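Local coordinates for protein CsuC (Acinetobacter baumannii, PDB 6FJY) that probably acts as the periplasmic chaperone of archaic Csu pili, holding the tip adhesin CsuE in a pre-assembly complex by donor-strand complementation, at residues K11-N15 with S129-S135. Numbering follows the deposited sequence.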
ATOM      1  N   LYS A  11       1.821   7.711  -0.569  1.00 54.74           N
ATOM      2  CA  LYS A  11       2.101   9.020  -1.143  1.00 54.62           C
ATOM      3  C   LYS A  11       1.055  10.011  -0.660  1.00 52.96           C
ATOM      4  O   LYS A  11      -0.052   9.632  -0.266  1.00 36.14           O
ATOM      5  CB  LYS A  11       2.157   9.012  -2.681  1.00 49.07           C
ATOM      6  CG  LYS A  11       1.380   7.911  -3.396  1.00 60.95           C
ATOM      7  CD  LYS A  11      -0.120   8.042  -3.296  1.00 75.64           C
ATOM      8  CE  LYS A  11      -0.791   6.790  -3.890  1.00 88.25           C
ATOM      9  NZ  LYS A  11      -2.291   6.790  -3.818  1.00 93.43           N
ATOM     10  N   ILE A  12       1.445  11.284  -0.671  1.00 57.90           N
ATOM     11  CA  ILE A  12       0.610  12.411  -0.269  1.00 57.14           C
ATOM     12  C   ILE A  12       0.486  13.327  -1.481  1.00 59.94           C
ATOM     13  O   ILE A  12       1.477  13.932  -1.911  1.00 55.29           O
ATOM     14  CB  ILE A  12       1.216  13.163   0.922  1.00 55.67           C
ATOM     15  CG1 ILE A  12       1.710  12.167   1.975  1.00 52.38           C
ATOM     16  CG2 ILE A  12       0.191  14.128   1.521  1.00 65.56           C
ATOM     17  CD1 ILE A  12       2.289  12.811   3.223  1.00 40.52           C
ATOM     18  N   GLU A  13      -0.716  13.421  -2.047  1.00 68.92           N
ATOM     19  CA  GLU A  13      -0.904  14.223  -3.246  1.00 61.69           C
ATOM     20  C   GLU A  13      -0.848  15.715  -2.909  1.00 60.30           C
ATOM     21  O   GLU A  13      -0.841  16.125  -1.737  1.00 39.31           O
ATOM     22  CB  GLU A  13      -2.221  13.860  -3.934  1.00 63.68           C
ATOM     23  CG  GLU A  13      -2.360  12.372  -4.286  1.00 61.73           C
ATOM     24  CD  GLU A  13      -1.482  11.927  -5.426  1.00 64.02           C
ATOM     25  OE1 GLU A  13      -0.849  12.785  -6.073  1.00 54.07           O
ATOM     26  OE2 GLU A  13      -1.434  10.706  -5.681  1.00 54.82           O
ATOM     27  N   ALA A  14      -0.801  16.537  -3.968  1.00 68.76           N
ATOM     28  CA  ALA A  14      -0.636  17.978  -3.782  1.00 69.00           C
ATOM     29  C   ALA A  14      -1.807  18.589  -3.023  1.00 78.68           C
ATOM     30  O   ALA A  14      -1.614  19.502  -2.213  1.00 87.29           O
ATOM     31  CB  ALA A  14      -0.456  18.673  -5.130  1.00 69.88           C
ATOM     32  N   ASN A  15      -3.023  18.097  -3.253  1.00 83.41           N
ATOM     33  CA  ASN A  15      -4.201  18.645  -2.588  1.00 85.87           C
ATOM     34  C   ASN A  15      -4.554  17.908  -1.296  1.00 83.68           C
ATOM     35  O   ASN A  15      -5.623  18.153  -0.727  1.00 78.31           O
ATOM     36  CB  ASN A  15      -5.404  18.640  -3.535  1.00 81.88           C
ATOM     37  CG  ASN A  15      -5.766  17.252  -4.028  1.00 89.49           C
ATOM     38  OD1 ASN A  15      -5.317  16.239  -3.488  1.00 74.51           O
ATOM     39  ND2 ASN A  15      -6.594  17.202  -5.061  1.00102.97           N
ATOM     40  N   SER A 129       1.279  11.600  -8.018  1.00 83.48           N
ATOM     41  CA  SER A 129       1.797  10.232  -8.062  1.00 63.34           C
ATOM     42  C   SER A 129       1.482   9.558  -9.395  1.00 62.21           C
ATOM     43  O   SER A 129       2.217   8.667  -9.832  1.00 57.63           O
ATOM     44  CB  SER A 129       1.191   9.402  -6.930  1.00 72.41           C
ATOM     45  OG  SER A 129      -0.230   9.329  -7.055  1.00 60.23           O
ATOM     46  N   GLY A 130       0.356   9.913 -10.010  1.00 61.91           N
ATOM     47  CA  GLY A 130      -0.103   9.243 -11.205  1.00 72.11           C
ATOM     48  C   GLY A 130      -0.821   7.934 -10.967  1.00 80.86           C
ATOM     49  O   GLY A 130      -1.197   7.271 -11.942  1.00 76.37           O
ATOM     50  N   LEU A 131      -1.008   7.523  -9.712  1.00 78.69           N
ATOM     51  CA  LEU A 131      -1.712   6.284  -9.420  1.00 83.18           C
ATOM     52  C   LEU A 131      -3.211   6.498  -9.229  1.00 89.67           C
ATOM     53  O   LEU A 131      -3.954   5.517  -9.116  1.00 89.55           O
ATOM     54  CB  LEU A 131      -1.118   5.614  -8.166  1.00 73.56           C
ATOM     55  CG  LEU A 131       0.375   5.263  -8.245  1.00 77.09           C
ATOM     56  CD1 LEU A 131       0.789   4.312  -7.147  1.00 96.32           C
ATOM     57  CD2 LEU A 131       0.750   4.712  -9.601  1.00 77.22           C
ATOM     58  N   THR A 132      -3.668   7.748  -9.208  1.00 86.58           N
ATOM     59  CA  THR A 132      -5.082   8.077  -9.163  1.00 81.45           C
ATOM     60  C   THR A 132      -5.454   8.808 -10.449  1.00 89.11           C
ATOM     61  O   THR A 132      -4.600   9.392 -11.125  1.00 78.59           O
ATOM     62  CB  THR A 132      -5.433   8.947  -7.944  1.00 81.44           C
ATOM     63  OG1 THR A 132      -4.922  10.271  -8.123  1.00 75.87           O
ATOM     64  CG2 THR A 132      -4.813   8.369  -6.685  1.00 84.98           C
ATOM     65  N   GLU A 133      -6.746   8.762 -10.784  1.00 90.62           N
ATOM     66  CA  GLU A 133      -7.233   9.478 -11.958  1.00101.28           C
ATOM     67  C   GLU A 133      -6.904  10.961 -11.859  1.00101.31           C
ATOM     68  O   GLU A 133      -6.424  11.571 -12.822  1.00 89.92           O
ATOM     69  CB  GLU A 133      -8.741   9.265 -12.120  1.00101.46           C
ATOM     70  N   GLU A 134      -7.150  11.556 -10.690  1.00105.75           N
ATOM     71  CA  GLU A 134      -6.902  12.982 -10.510  1.00102.37           C
ATOM     72  C   GLU A 134      -5.423  13.313 -10.660  1.00 88.37           C
ATOM     73  O   GLU A 134      -5.067  14.317 -11.286  1.00 76.65           O
ATOM     74  CB  GLU A 134      -7.424  13.438  -9.148  1.00112.04           C
ATOM     75  CG  GLU A 134      -7.649  14.939  -9.046  1.00122.66           C
ATOM     76  CD  GLU A 134      -8.413  15.337  -7.794  1.00127.14           C
ATOM     77  OE1 GLU A 134      -8.361  14.586  -6.795  1.00127.78           O
ATOM     78  OE2 GLU A 134      -9.068  16.402  -7.812  1.00127.20           O
ATOM     79  N   SER A 135      -4.546  12.486 -10.083  1.00 84.17           N
ATOM     80  CA  SER A 135      -3.116  12.751 -10.199  1.00 88.45           C
ATOM     81  C   SER A 135      -2.610  12.455 -11.604  1.00 77.03           C
ATOM     82  O   SER A 135      -1.605  13.034 -12.032  1.00 63.35           O
ATOM     83  CB  SER A 135      -2.327  11.936  -9.168  1.00 77.16           C
ATOM     84  OG  SER A 135      -2.484  10.547  -9.386  1.00 70.51           O
TER
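A buried carboxylate can tie together two segments far apart in sequence by reaching for a main-chain amide, and CsuC offers a compact example. Along 129-135, the first residue makes the central link: Ser129 N donates to Glu13 OE1 at 3.1 Å with an N-H...O angle of 162°, so the carboxylate accepts a main-chain NH directly and ties the two segments together. The CB of Ser129 also rests on CG of Lys11, 3.8 Å away. Gly130 turns the chain with a positive phi of 81°, where a side chain would collide with the preceding carbonyl oxygen. Beyond it, the Lys11 side chain runs beside the segment, with Lys11 CE 4.4 Å from CD1 of Leu131 and the terminal Lys11 NZ 4.1 Å from CG2 of Thr132. Thr132 occupies the N-cap position of helix 133-140, and its OG1 hydrogen-bonds to OG of Ser135 at 2.8 Å within the first turn. Glu134 marks the looser margin, with OE1 3.6 Å from ND2 of Asn15, an approach of polar groups without a hydrogen bond. Ser135 closes the walk by placing CB 3.5 Å from OE1 of Glu13, packing the helix start against the same carboxylate that receives the Ser129 amide. The two segments together bury 281 Å². In the Ig-like, PapD-type N-terminal domain, Ile12 bonds through its backbone to Phe121 and Tyr123, setting strand 11-12 parallel to strand 109-123. Tyr123 touches Lys11, Glu13 and Ser129, so the contact joins the end of that strand pair to the helix 133-140 that follows it.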